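Local coordinates for Tll0287 protein (Thermosynechococcus elongatus, PDB 5B82) that binds a covalently attached heme c with His/Cys axial ligation in a PAS-like domain and probably serves a redox or sensing role in this cyanobacterium, at residues A120-D125 against V129-R134; Q85-A90 against N95-P100; L142-H145 against R151-F154; Q40-R45 against G174-T179. All blocks are in the same frame, centred on the assembly; numbering follows the deposited sequence.

Overall arrangement
From the N terminus, helix 28-49 supplies the first half of interaction 4, whose partner on strand 172-181 comes 129 residues later; the loop so closed encloses the other three contacts, which follow one another without crossing. Interaction 2 folds the loop after strand 85-89 back onto that strand, interaction 1 is the hairpin of strands 120-125 and 128-136, and interaction 3 closes a short loop beside the heme. Interactions 1, 2 and 4 share the antiparallel sheet, with strand 172-181 between strands 85-89 and 128-136. Interactions 2, 3 and 4 all reach the heme, whereas interactions 1 and 3 lie about 30 Å apart between centres.

Interaction 1 (A120-D125 against V129-R134); sequences AFWQTD and VHYFRR
Over one face of the Phe-121 ring lies the edge carbon CD2 of Phe-132, 3.5 Å from Phe-121 CZ; the two planes are 30° apart but slid so far that the rings barely overlap, their centroids 5.2 Å apart. At the edge of the His-130 imidazole, in its plane, sits Asp-125 OD1, while the edge of the Tyr-131 ring receives Trp-122 CB. In one of its two modelled conformers, the indole of Trp-122 meets Val-129 CG1 obliquely, a tentative contact. Ala-120 CB rests against the phenol end of Tyr-131, 3.7 Å from its CZ.

Segments 120-125 and 129-134, from strands 120-125 and 128-136, form an antiparallel beta hairpin. Phe-121 with Phe-132 and Gln-123 with His-130 are its hydrogen-bonded pairs, each joined by two backbone bonds. Phe-121, Gln-123, His-130 and Phe-132 share the face turned to helix 103-114; on the other, Tyr-131 touches helix 28-49.

Asp-125 has CG between its backbone N and carbonyl carbon (chi1 58°), which swings the carboxylate back toward the neighbouring strand. There His-130 NE2 donates to OD1 over 2.7 Å, reaching it on the syn side but 35° out of the carboxylate plane. Since His-130 ND1 is also hydrogen-bonded to Thr-179 OG1, both ring nitrogens are engaged and the imidazole's rotation is fixed; the carboxylate would be expected to stabilise a positive charge on it.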
# COMPACT_ATOMS: atom_id res chain seq x y z
N ALA A 120 2.05 7.43 -10.45
CA ALA A 120 1.76 8.26 -9.28
C ALA A 120 1.30 9.64 -9.70
O ALA A 120 1.55 10.06 -10.82
CB ALA A 120 2.99 8.39 -8.39
N PHE A 121 0.66 10.36 -8.79
CA PHE A 121 0.31 11.73 -9.12
C PHE A 121 0.11 12.53 -7.85
O PHE A 121 -0.11 11.96 -6.79
CB PHE A 121 -0.93 11.77 -10.03
CG PHE A 121 -2.21 11.42 -9.33
CD1 PHE A 121 -3.02 12.41 -8.78
CD2 PHE A 121 -2.63 10.10 -9.24
CE1 PHE A 121 -4.21 12.09 -8.14
CE2 PHE A 121 -3.82 9.77 -8.60
CZ PHE A 121 -4.61 10.78 -8.05
N TRP A 122 0.24 13.85 -7.97
CA TRP A 122 -0.16 14.67 -6.85
C TRP A 122 -1.22 15.68 -7.22
O TRP A 122 -1.33 16.14 -8.35
CB TRP A 122 1.01 15.20 -5.98
CG TRP A 122 2.10 16.02 -6.62
CD1 TRP A 122 3.20 15.54 -7.29
CD2 TRP A 122 2.27 17.44 -6.55
NE1 TRP A 122 4.01 16.58 -7.68
CE2 TRP A 122 3.46 17.76 -7.23
CE3 TRP A 122 1.52 18.47 -5.98
CZ2 TRP A 122 3.91 19.06 -7.37
CZ3 TRP A 122 1.97 19.78 -6.12
CH2 TRP A 122 3.15 20.06 -6.81
N GLN A 123 -2.06 15.96 -6.24
CA GLN A 123 -3.26 16.77 -6.44
C GLN A 123 -3.35 17.75 -5.30
O GLN A 123 -2.98 17.41 -4.18
CB GLN A 123 -4.46 15.82 -6.43
CG GLN A 123 -5.81 16.47 -6.34
CD GLN A 123 -6.88 15.58 -6.92
OE1 GLN A 123 -6.61 14.76 -7.81
NE2 GLN A 123 -8.11 15.74 -6.44
N THR A 124 -3.83 18.97 -5.56
CA THR A 124 -3.98 19.94 -4.49
C THR A 124 -5.43 20.34 -4.31
O THR A 124 -6.18 20.50 -5.29
CB THR A 124 -3.16 21.23 -4.75
OG1 THR A 124 -3.36 21.67 -6.10
CG2 THR A 124 -1.69 20.97 -4.53
N ASP A 125 -5.84 20.49 -3.06
CA ASP A 125 -7.17 21.00 -2.77
C ASP A 125 -7.19 21.71 -1.42
O ASP A 125 -6.15 21.93 -0.81
CB ASP A 125 -8.23 19.89 -2.85
CG ASP A 125 -7.96 18.73 -1.91
OD1 ASP A 125 -7.43 18.94 -0.79
OD2 ASP A 125 -8.28 17.58 -2.29
N VAL A 129 -1.85 19.21 -0.01
CA VAL A 129 -1.21 18.48 -1.12
C VAL A 129 -1.30 16.97 -0.87
O VAL A 129 -0.96 16.49 0.21
CB VAL A 129 0.26 18.89 -1.28
CG1 VAL A 129 0.83 18.30 -2.52
CG2 VAL A 129 0.39 20.39 -1.34
N HIS A 130 -1.75 16.22 -1.88
CA HIS A 130 -1.97 14.79 -1.73
C HIS A 130 -1.18 14.06 -2.80
O HIS A 130 -1.32 14.37 -3.98
CB HIS A 130 -3.45 14.44 -1.92
CG HIS A 130 -4.40 15.29 -1.13
ND1 HIS A 130 -4.85 14.92 0.12
CD2 HIS A 130 -4.99 16.46 -1.42
CE1 HIS A 130 -5.69 15.84 0.57
NE2 HIS A 130 -5.79 16.79 -0.35
N TYR A 131 -0.36 13.10 -2.40
CA TYR A 131 0.40 12.30 -3.35
C TYR A 131 -0.07 10.87 -3.25
O TYR A 131 -0.26 10.35 -2.14
CB TYR A 131 1.89 12.39 -3.02
CG TYR A 131 2.82 11.50 -3.86
CD1 TYR A 131 3.11 11.82 -5.19
CD2 TYR A 131 3.43 10.38 -3.31
CE1 TYR A 131 3.97 11.03 -5.95
CE2 TYR A 131 4.31 9.58 -4.08
CZ TYR A 131 4.57 9.92 -5.39
OH TYR A 131 5.44 9.14 -6.14
N PHE A 132 -0.28 10.25 -4.41
CA PHE A 132 -0.72 8.87 -4.49
C PHE A 132 0.25 8.11 -5.37
O PHE A 132 0.68 8.61 -6.39
CB PHE A 132 -2.12 8.77 -5.10
CG PHE A 132 -3.16 9.57 -4.34
CD1 PHE A 132 -3.84 9.01 -3.28
CD2 PHE A 132 -3.44 10.88 -4.70
CE1 PHE A 132 -4.81 9.75 -2.56
CE2 PHE A 132 -4.41 11.63 -3.99
CZ PHE A 132 -5.08 11.06 -2.93
N ARG A 133 0.57 6.88 -4.98
CA ARG A 133 1.49 6.07 -5.77
C ARG A 133 0.93 4.66 -5.85
O ARG A 133 0.67 4.02 -4.82
CB ARG A 133 2.90 6.12 -5.15
CG ARG A 133 4.04 5.63 -6.11
CD ARG A 133 4.35 4.17 -5.92
NE ARG A 133 5.53 3.76 -6.69
CZ ARG A 133 5.48 3.19 -7.89
NH1 ARG A 133 4.30 2.97 -8.47
NH2 ARG A 133 6.60 2.84 -8.52
N ARG A 134 0.72 4.18 -7.06
CA ARG A 134 0.11 2.86 -7.24
C ARG A 134 0.98 1.73 -6.69
O ARG A 134 2.21 1.82 -6.66
CB ARG A 134 -0.26 2.61 -8.71
CG ARG A 134 0.77 1.81 -9.50
CD ARG A 134 0.45 1.79 -11.01
NE ARG A 134 -0.55 0.80 -11.40
CZ ARG A 134 -1.59 1.07 -12.18
NH1 ARG A 134 -1.78 2.30 -12.65
NH2 ARG A 134 -2.45 0.10 -12.50

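Interaction 2 (Q85-A90 against N95-P100); sequences QVRQVA and NPNHAP. With HEC (heme c), chain B.
Charge-assisted hydrogen bonds from Arg-87 to the carbonyls of Asn-97 and Ala-99 dominate this contact. NH1 donates to Asn-97 O and to Ala-99 O, both at 2.8 Å, and NH2 adds a longer bond to Ala-99 O at 3.2 Å, so one carbonyl is gripped end-on by two nitrogens. All three bonds lie near the guanidinium plane. The bend at chi3 (73°) turns the otherwise extended chain toward these carbonyls, and NH2 also makes a salt bridge with Asp-105. The backbone contributes Ala-90 N to His-98 O at 2.9 Å.

Nonpolar contacts are fewer. Gln-88 CB stands almost centrally over one face of the His-98 imidazole, a CH-pi contact 4.2 Å from its centroid. Val-89 CG1 packs on the Pro-100 ring.

A third set of bonds serves the heme. His-98 ND1 donates to propionate oxygen O2A at 2.6 Å, with the acceptor in the ring plane, and Asn-95 N reaches the same oxygen at 3.0 Å. Asn-95 ND2 bonds O1D of the second propionate; OD1 accepts from Asn-97 N in an Asx turn, which leaves the amide fixed with its NH2 toward the heme. Within the loop, Asn-95 CG also covers the His-98 face opposite Gln-88, toward the rim.

The loop thus lies beside the outer strand 85-89, which pairs along its other side with strand 172-181; Pro-100 leads into helix 103-114 and packs against it, and Gln-88 touches helix 69-82.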
# COMPACT_ATOMS: atom_id res chain seq x y z
N GLN A 85 0.05 12.92 6.74
CA GLN A 85 -0.76 11.72 6.88
C GLN A 85 -0.23 10.76 5.83
O GLN A 85 -0.05 11.16 4.68
CB GLN A 85 -2.22 12.03 6.61
CG GLN A 85 -2.84 12.94 7.66
CD GLN A 85 -3.88 13.87 7.08
OE1 GLN A 85 -4.85 13.42 6.47
NE2 GLN A 85 -3.66 15.16 7.25
N VAL A 86 0.03 9.52 6.21
CA VAL A 86 0.53 8.50 5.28
C VAL A 86 -0.25 7.23 5.52
O VAL A 86 -0.37 6.80 6.67
CB VAL A 86 2.03 8.20 5.50
CG1 VAL A 86 2.53 7.12 4.51
CG2 VAL A 86 2.85 9.47 5.39
N ARG A 87 -0.78 6.64 4.46
CA ARG A 87 -1.66 5.49 4.61
C ARG A 87 -1.75 4.66 3.33
O ARG A 87 -1.86 5.20 2.23
CB ARG A 87 -3.06 5.97 4.98
CG ARG A 87 -4.00 4.87 5.42
CD ARG A 87 -5.29 5.47 6.00
NE ARG A 87 -6.14 6.05 4.97
CZ ARG A 87 -7.18 5.43 4.42
NH1 ARG A 87 -7.51 4.20 4.81
NH2 ARG A 87 -7.91 6.04 3.50
N GLN A 88 -1.72 3.35 3.49
CA GLN A 88 -2.01 2.46 2.38
C GLN A 88 -3.52 2.38 2.22
O GLN A 88 -4.26 2.36 3.21
CB GLN A 88 -1.46 1.06 2.64
CG GLN A 88 0.06 1.02 2.70
CD GLN A 88 0.56 -0.28 3.29
OE1 GLN A 88 0.97 -1.18 2.56
NE2 GLN A 88 0.53 -0.39 4.61
N VAL A 89 -3.97 2.36 0.98
CA VAL A 89 -5.40 2.29 0.69
C VAL A 89 -5.64 1.27 -0.40
O VAL A 89 -4.97 1.30 -1.43
CB VAL A 89 -5.93 3.64 0.20
CG1 VAL A 89 -7.44 3.57 0.00
CG2 VAL A 89 -5.55 4.76 1.19
N ALA A 90 -6.60 0.37 -0.18
CA ALA A 90 -6.95 -0.62 -1.19
C ALA A 90 -8.44 -0.93 -1.15
O ALA A 90 -9.05 -0.98 -0.08
CB ALA A 90 -6.13 -1.90 -1.00
N ASN A 95 -6.16 -5.14 6.24
CA ASN A 95 -6.31 -4.35 7.45
C ASN A 95 -7.42 -3.31 7.23
O ASN A 95 -7.35 -2.51 6.30
CB ASN A 95 -4.98 -3.68 7.79
CG ASN A 95 -5.01 -2.90 9.09
OD1 ASN A 95 -6.02 -2.30 9.46
ND2 ASN A 95 -3.88 -2.90 9.79
N PRO A 96 -8.45 -3.32 8.10
CA PRO A 96 -9.57 -2.40 7.91
C PRO A 96 -9.17 -0.92 7.94
O PRO A 96 -9.94 -0.08 7.48
CB PRO A 96 -10.51 -2.74 9.07
CG PRO A 96 -9.66 -3.41 10.07
CD PRO A 96 -8.64 -4.17 9.28
N ASN A 97 -7.98 -0.61 8.45
CA ASN A 97 -7.51 0.77 8.46
C ASN A 97 -7.11 1.26 7.06
O ASN A 97 -6.81 2.44 6.86
CB ASN A 97 -6.32 0.93 9.42
CG ASN A 97 -5.93 2.39 9.62
OD1 ASN A 97 -6.77 3.24 9.92
ND2 ASN A 97 -4.64 2.68 9.44
N HIS A 98 -7.11 0.34 6.10
CA HIS A 98 -6.65 0.63 4.77
C HIS A 98 -7.79 0.72 3.75
O HIS A 98 -7.55 0.67 2.55
CB HIS A 98 -5.61 -0.43 4.35
CG HIS A 98 -4.40 -0.45 5.23
ND1 HIS A 98 -3.61 -1.57 5.38
CD2 HIS A 98 -3.86 0.51 6.02
CE1 HIS A 98 -2.62 -1.29 6.22
NE2 HIS A 98 -2.75 -0.04 6.62
N ALA A 99 -9.02 0.85 4.23
CA ALA A 99 -10.16 0.98 3.32
C ALA A 99 -10.18 2.36 2.67
O ALA A 99 -9.63 3.32 3.21
CB ALA A 99 -11.48 0.73 4.06
N PRO A 100 -10.80 2.47 1.49
CA PRO A 100 -11.02 3.82 0.96
C PRO A 100 -11.96 4.56 1.91
O PRO A 100 -12.87 3.94 2.46
CB PRO A 100 -11.69 3.56 -0.38
CG PRO A 100 -11.23 2.15 -0.76
CD PRO A 100 -11.21 1.42 0.54
FE HEC B . 0.73 -7.76 1.69
CHA HEC B . -1.31 -5.85 3.62
CHB HEC B . 0.49 -5.36 -0.84
CHC HEC B . 2.95 -9.47 -0.21
CHD HEC B . 0.66 -10.32 3.98
NA HEC B . -0.28 -5.97 1.40
C1A HEC B . -0.96 -5.31 2.40
C2A HEC B . -1.26 -3.97 1.95
C3A HEC B . -0.75 -3.85 0.71
C4A HEC B . -0.14 -5.10 0.35
CMA HEC B . -0.81 -2.61 -0.20
CAA HEC B . -2.01 -2.87 2.75
CBA HEC B . -3.48 -2.75 2.33
CGA HEC B . -4.30 -3.81 3.01
O1A HEC B . -4.87 -4.67 2.29
O2A HEC B . -4.37 -3.82 4.26
NB HEC B . 1.54 -7.47 -0.17
C1B HEC B . 1.36 -6.40 -1.03
C2B HEC B . 2.25 -6.57 -2.17
C3B HEC B . 2.92 -7.71 -1.99
C4B HEC B . 2.50 -8.29 -0.74
CMB HEC B . 2.35 -5.61 -3.38
CAB HEC B . 3.99 -8.30 -2.95
CBB HEC B . 5.24 -7.40 -3.00
NC HEC B . 1.61 -9.58 1.84
C1C HEC B . 2.55 -10.07 0.97
C2C HEC B . 3.14 -11.24 1.57
C3C HEC B . 2.42 -11.56 2.66
C4C HEC B . 1.50 -10.46 2.90
CMC HEC B . 4.09 -12.19 0.80
CAC HEC B . 2.58 -12.80 3.58
CBC HEC B . 3.99 -12.97 4.21
ND HEC B . -0.22 -8.08 3.47
C1D HEC B . 0.00 -9.15 4.32
C2D HEC B . -0.56 -8.85 5.62
C3D HEC B . -1.18 -7.47 5.48
C4D HEC B . -0.92 -7.06 4.13
CMD HEC B . -0.56 -9.74 6.89
CAD HEC B . -1.90 -6.63 6.56
CBD HEC B . -0.79 -5.84 7.25
CGD HEC B . -1.36 -4.82 8.21
O1D HEC B . -2.00 -5.21 9.21
O2D HEC B . -1.15 -3.61 7.97

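Interaction 3 (L142-H145 against R151-F154); sequences LACH and RPAF. With HEC (heme c), chain B.
Arg-151 meets the short helix 142-145 through the aliphatic part of its side chain, CG lying 4.1 Å from Cys-144 O. Beyond that methylene the chain bends at chi3 (-65°) and carries the guanidinium away, to a salt bridge with Asp-162 and a hydrogen bond from NE to Lys-148 O. Pro-152 comes next and makes most of the contact: its CG rests 3.8 Å from Cys-144 SG, and its CD lies 3.7 Å from Ala-143 O. The chain then turns into helix 153-158, away from residues 142-145.

The sulfur that Pro-152 CG touches is a heme thioether. Cys-144 SG is bonded to heme CAC at 1.8 Å. In the next residue, His-145 NE2 binds heme FE, the iron, at 2.1 Å. Together with Cys-141, these residues form the Cys-X-X-Cys-His heme-attachment motif of c-type cytochromes; Cys-68 is the other axial ligand.

No hydrogen bond crosses between the two segments, so their meeting is van der Waals packing of a proline ring on a sulfur already fixed by its covalent bond. The imidazole is steadied separately: His-145 ND1 is hydrogen-bonded to Ala-164 O, which would be expected to increase the electron donation of NE2 to the iron.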
# COMPACT_ATOMS: atom_id res chain seq x y z
N LEU A 142 1.64 -13.19 -4.31
CA LEU A 142 0.63 -14.23 -4.40
C LEU A 142 0.78 -15.28 -3.30
O LEU A 142 -0.13 -16.08 -3.08
CB LEU A 142 0.66 -14.90 -5.77
CG LEU A 142 0.45 -14.01 -7.00
CD1 LEU A 142 0.55 -14.85 -8.28
CD2 LEU A 142 -0.89 -13.29 -6.93
N ALA A 143 1.92 -15.28 -2.61
CA ALA A 143 2.09 -16.16 -1.45
C ALA A 143 1.03 -15.90 -0.38
O ALA A 143 0.62 -16.82 0.32
CB ALA A 143 3.49 -16.01 -0.86
N CYS A 144 0.58 -14.65 -0.26
CA CYS A 144 -0.35 -14.29 0.83
C CYS A 144 -1.59 -13.54 0.34
O CYS A 144 -2.56 -13.36 1.08
CB CYS A 144 0.34 -13.45 1.90
SG CYS A 144 1.82 -14.17 2.65
N HIS A 145 -1.53 -13.07 -0.91
CA HIS A 145 -2.64 -12.36 -1.53
C HIS A 145 -3.12 -13.08 -2.79
O HIS A 145 -3.86 -12.51 -3.60
CB HIS A 145 -2.22 -10.94 -1.89
CG HIS A 145 -1.83 -10.09 -0.72
ND1 HIS A 145 -2.74 -9.67 0.23
CD2 HIS A 145 -0.64 -9.55 -0.36
CE1 HIS A 145 -2.12 -8.91 1.12
NE2 HIS A 145 -0.85 -8.82 0.78
N ARG A 151 -4.12 -19.01 1.69
CA ARG A 151 -3.62 -18.01 2.62
C ARG A 151 -3.03 -18.68 3.86
O ARG A 151 -3.63 -19.60 4.42
CB ARG A 151 -4.75 -17.06 3.03
CG ARG A 151 -5.32 -16.21 1.91
CD ARG A 151 -6.51 -15.40 2.39
NE ARG A 151 -7.63 -16.27 2.77
CZ ARG A 151 -8.60 -15.91 3.60
NH1 ARG A 151 -8.60 -14.71 4.15
NH2 ARG A 151 -9.58 -16.76 3.88
N PRO A 152 -1.85 -18.20 4.29
CA PRO A 152 -1.18 -18.71 5.50
C PRO A 152 -2.10 -18.66 6.72
O PRO A 152 -2.90 -17.74 6.85
CB PRO A 152 -0.01 -17.74 5.67
CG PRO A 152 0.26 -17.25 4.29
CD PRO A 152 -1.07 -17.16 3.61
N ALA A 153 -1.96 -19.65 7.61
CA ALA A 153 -2.89 -19.90 8.71
C ALA A 153 -3.33 -18.67 9.51
O ALA A 153 -4.53 -18.41 9.66
CB ALA A 153 -2.34 -20.98 9.64
N PHE A 154 -2.37 -17.91 10.03
CA PHE A 154 -2.67 -16.80 10.94
C PHE A 154 -3.48 -15.68 10.30
O PHE A 154 -4.13 -14.91 11.01
CB PHE A 154 -1.39 -16.23 11.56
CG PHE A 154 -0.77 -17.11 12.61
CD1 PHE A 154 0.49 -16.82 13.12
CD2 PHE A 154 -1.43 -18.24 13.08
CE1 PHE A 154 1.07 -17.63 14.08
CE2 PHE A 154 -0.85 -19.05 14.04
CZ PHE A 154 0.40 -18.75 14.54
FE HEC B . 0.73 -7.76 1.69
CHA HEC B . -1.31 -5.85 3.62
CHB HEC B . 0.49 -5.36 -0.84
CHC HEC B . 2.95 -9.47 -0.21
CHD HEC B . 0.66 -10.32 3.98
NA HEC B . -0.28 -5.97 1.40
C1A HEC B . -0.96 -5.31 2.40
C2A HEC B . -1.26 -3.97 1.95
C3A HEC B . -0.75 -3.85 0.71
C4A HEC B . -0.14 -5.10 0.35
CMA HEC B . -0.81 -2.61 -0.20
CAA HEC B . -2.01 -2.87 2.75
CBA HEC B . -3.48 -2.75 2.33
CGA HEC B . -4.30 -3.81 3.01
O1A HEC B . -4.87 -4.67 2.29
O2A HEC B . -4.37 -3.82 4.26
NB HEC B . 1.54 -7.47 -0.17
C1B HEC B . 1.36 -6.40 -1.03
C2B HEC B . 2.25 -6.57 -2.17
C3B HEC B . 2.92 -7.71 -1.99
C4B HEC B . 2.50 -8.29 -0.74
CMB HEC B . 2.35 -5.61 -3.38
CAB HEC B . 3.99 -8.30 -2.95
CBB HEC B . 5.24 -7.40 -3.00
NC HEC B . 1.61 -9.58 1.84
C1C HEC B . 2.55 -10.07 0.97
C2C HEC B . 3.14 -11.24 1.57
C3C HEC B . 2.42 -11.56 2.66
C4C HEC B . 1.50 -10.46 2.90
CMC HEC B . 4.09 -12.19 0.80
CAC HEC B . 2.58 -12.80 3.58
CBC HEC B . 3.99 -12.97 4.21
ND HEC B . -0.22 -8.08 3.47
C1D HEC B . 0.00 -9.15 4.32
C2D HEC B . -0.56 -8.85 5.62
C3D HEC B . -1.18 -7.47 5.48
C4D HEC B . -0.92 -7.06 4.13
CMD HEC B . -0.56 -9.74 6.89
CAD HEC B . -1.90 -6.63 6.56
CBD HEC B . -0.79 -5.84 7.25
CGD HEC B . -1.36 -4.82 8.21
O1D HEC B . -2.00 -5.21 9.21
O2D HEC B . -1.15 -3.61 7.97

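Interaction 4 (Q40-R45 against G174-T179); sequences QLDQMR and GMYAVT. With HEC (heme c), chain B.
Hydrogen bonds at the hydroxyl of Tyr-176 join helix 28-49 to strand 172-181. Tyr-176 OH donates to Asp-42 OD1 over a short 2.5 Å, using the anti lone pair of that oxygen, and the carboxylate stands nearly upright to the ring, at 82°, with OD1 in the ring plane at its edge. The same hydroxyl accepts from Arg-45 NH2 at 3.0 Å, 25° out of the guanidinium plane. The hydroxyl thus donates to a carboxylate and accepts from a guanidinium, an arrangement that would be expected to polarise the O-H bond.

The axes of segments 40-45 and 174-179 are 10.9 Å apart at closest, at 145°; the tyrosine leaves the strand on the side of the helix, and its ring spans the gap. An antiparallel sheet with helices packed on it is consistent with the PAS-like domain of this protein. Here the helix covers the face of strand 172-181 that carries Tyr-176, while Met-175 points to helix 103-114.

Nonpolar contact comes from Leu-41, whose CD2 meets Tyr-176 CE1 at 3.9 Å in one of two modelled conformers, which makes this contact less certain than the polar ones.

Arg-45 makes the contacts with the heme. Its CD lies 3.4 Å from heme C2B, and one guanidinium face looks onto the meso carbon CHB, with a bend at chi3 laying the group over the porphyrin edge. NH2 also donates to Gln-88 OE1, which ties the arginine to strand 85-89.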
# COMPACT_ATOMS: atom_id res chain seq x y z
N GLN A 40 10.83 4.42 -1.28
CA GLN A 40 11.64 3.60 -0.38
C GLN A 40 10.79 2.60 0.38
O GLN A 40 11.21 1.45 0.59
CB GLN A 40 12.40 4.48 0.61
CG GLN A 40 13.66 5.11 0.05
CD GLN A 40 14.26 6.15 0.99
OE1 GLN A 40 13.64 6.54 1.98
NE2 GLN A 40 15.47 6.60 0.67
N LEU A 41 9.61 3.03 0.80
CA LEU A 41 8.66 2.13 1.44
C LEU A 41 8.26 0.98 0.49
O LEU A 41 8.19 -0.19 0.90
CB LEU A 41 7.42 2.91 1.90
CG LEU A 41 6.42 2.18 2.77
CD1 LEU A 41 7.10 1.68 4.04
CD2 LEU A 41 5.24 3.10 3.11
N ASP A 42 8.03 1.32 -0.77
CA ASP A 42 7.64 0.34 -1.77
C ASP A 42 8.76 -0.68 -2.04
O ASP A 42 8.54 -1.90 -2.07
CB ASP A 42 7.23 1.04 -3.06
CG ASP A 42 6.45 0.13 -3.99
OD1 ASP A 42 5.43 -0.44 -3.52
OD2 ASP A 42 6.86 -0.03 -5.16
N GLN A 43 9.97 -0.17 -2.21
CA GLN A 43 11.11 -1.04 -2.46
C GLN A 43 11.38 -1.90 -1.23
O GLN A 43 11.87 -3.03 -1.35
CB GLN A 43 12.34 -0.23 -2.86
CG GLN A 43 12.25 0.33 -4.27
CD GLN A 43 12.37 -0.74 -5.35
OE1 GLN A 43 13.26 -1.59 -5.30
NE2 GLN A 43 11.46 -0.70 -6.33
N MET A 44 11.04 -1.38 -0.06
CA MET A 44 11.17 -2.17 1.16
C MET A 44 10.22 -3.35 1.13
O MET A 44 10.64 -4.49 1.38
CB MET A 44 10.88 -1.33 2.41
CG MET A 44 10.64 -2.17 3.67
SD MET A 44 10.24 -1.11 5.08
CE MET A 44 9.39 -2.27 6.13
N ARG A 45 8.95 -3.09 0.82
CA ARG A 45 8.03 -4.23 0.76
C ARG A 45 8.50 -5.26 -0.26
O ARG A 45 8.55 -6.47 0.03
CB ARG A 45 6.60 -3.81 0.42
CG ARG A 45 5.58 -4.91 0.76
CD ARG A 45 4.36 -4.86 -0.15
NE ARG A 45 3.85 -3.49 -0.27
CZ ARG A 45 3.05 -2.90 0.61
NH1 ARG A 45 2.65 -3.56 1.69
NH2 ARG A 45 2.65 -1.66 0.40
N GLY A 174 -3.51 -1.64 -4.84
CA GLY A 174 -3.94 -0.52 -4.02
C GLY A 174 -2.98 0.62 -4.29
O GLY A 174 -2.39 0.71 -5.38
N MET A 175 -2.79 1.49 -3.31
CA MET A 175 -1.94 2.67 -3.48
C MET A 175 -1.41 3.15 -2.15
O MET A 175 -1.97 2.80 -1.10
CB MET A 175 -2.73 3.79 -4.15
CG MET A 175 -3.76 4.46 -3.24
SD MET A 175 -4.80 5.58 -4.16
CE MET A 175 -5.92 6.13 -2.85
N TYR A 176 -0.33 3.93 -2.19
CA TYR A 176 0.06 4.73 -1.03
C TYR A 176 -0.61 6.09 -1.17
O TYR A 176 -0.75 6.59 -2.28
CB TYR A 176 1.58 4.93 -0.95
CG TYR A 176 2.36 3.65 -1.01
CD1 TYR A 176 2.58 2.89 0.14
CD2 TYR A 176 2.90 3.20 -2.20
CE1 TYR A 176 3.30 1.70 0.09
CE2 TYR A 176 3.63 2.03 -2.26
CZ TYR A 176 3.82 1.28 -1.12
OH TYR A 176 4.53 0.11 -1.20
N ALA A 177 -1.01 6.68 -0.04
CA ALA A 177 -1.63 8.02 -0.03
C ALA A 177 -0.97 8.89 1.03
O ALA A 177 -0.91 8.51 2.21
CB ALA A 177 -3.11 7.91 0.25
N VAL A 178 -0.44 10.03 0.62
CA VAL A 178 0.17 10.96 1.55
C VAL A 178 -0.51 12.32 1.46
O VAL A 178 -0.84 12.78 0.37
CB VAL A 178 1.66 11.16 1.25
CG1 VAL A 178 2.27 12.18 2.20
CG2 VAL A 178 2.39 9.82 1.33
N THR A 179 -0.73 12.96 2.61
CA THR A 179 -1.23 14.32 2.62
C THR A 179 -0.28 15.25 3.37
O THR A 179 0.10 14.98 4.51
CB THR A 179 -2.63 14.42 3.26
OG1 THR A 179 -3.58 13.74 2.43
CG2 THR A 179 -3.06 15.89 3.39
FE HEC B . 0.73 -7.76 1.69
CHA HEC B . -1.31 -5.85 3.62
CHB HEC B . 0.49 -5.36 -0.84
CHC HEC B . 2.95 -9.47 -0.21
CHD HEC B . 0.66 -10.32 3.98
NA HEC B . -0.28 -5.97 1.40
C1A HEC B . -0.96 -5.31 2.40
C2A HEC B . -1.26 -3.97 1.95
C3A HEC B . -0.75 -3.85 0.71
C4A HEC B . -0.14 -5.10 0.35
CMA HEC B . -0.81 -2.61 -0.20
CAA HEC B . -2.01 -2.87 2.75
CBA HEC B . -3.48 -2.75 2.33
CGA HEC B . -4.30 -3.81 3.01
O1A HEC B . -4.87 -4.67 2.29
O2A HEC B . -4.37 -3.82 4.26
NB HEC B . 1.54 -7.47 -0.17
C1B HEC B . 1.36 -6.40 -1.03
C2B HEC B . 2.25 -6.57 -2.17
C3B HEC B . 2.92 -7.71 -1.99
C4B HEC B . 2.50 -8.29 -0.74
CMB HEC B . 2.35 -5.61 -3.38
CAB HEC B . 3.99 -8.30 -2.95
CBB HEC B . 5.24 -7.40 -3.00
NC HEC B . 1.61 -9.58 1.84
C1C HEC B . 2.55 -10.07 0.97
C2C HEC B . 3.14 -11.24 1.57
C3C HEC B . 2.42 -11.56 2.66
C4C HEC B . 1.50 -10.46 2.90
CMC HEC B . 4.09 -12.19 0.80
CAC HEC B . 2.58 -12.80 3.58
CBC HEC B . 3.99 -12.97 4.21
ND HEC B . -0.22 -8.08 3.47
C1D HEC B . 0.00 -9.15 4.32
C2D HEC B . -0.56 -8.85 5.62
C3D HEC B . -1.18 -7.47 5.48
C4D HEC B . -0.92 -7.06 4.13
CMD HEC B . -0.56 -9.74 6.89
CAD HEC B . -1.90 -6.63 6.56
CBD HEC B . -0.79 -5.84 7.25
CGD HEC B . -1.36 -4.82 8.21
O1D HEC B . -2.00 -5.21 9.21
O2D HEC B . -1.15 -3.61 7.97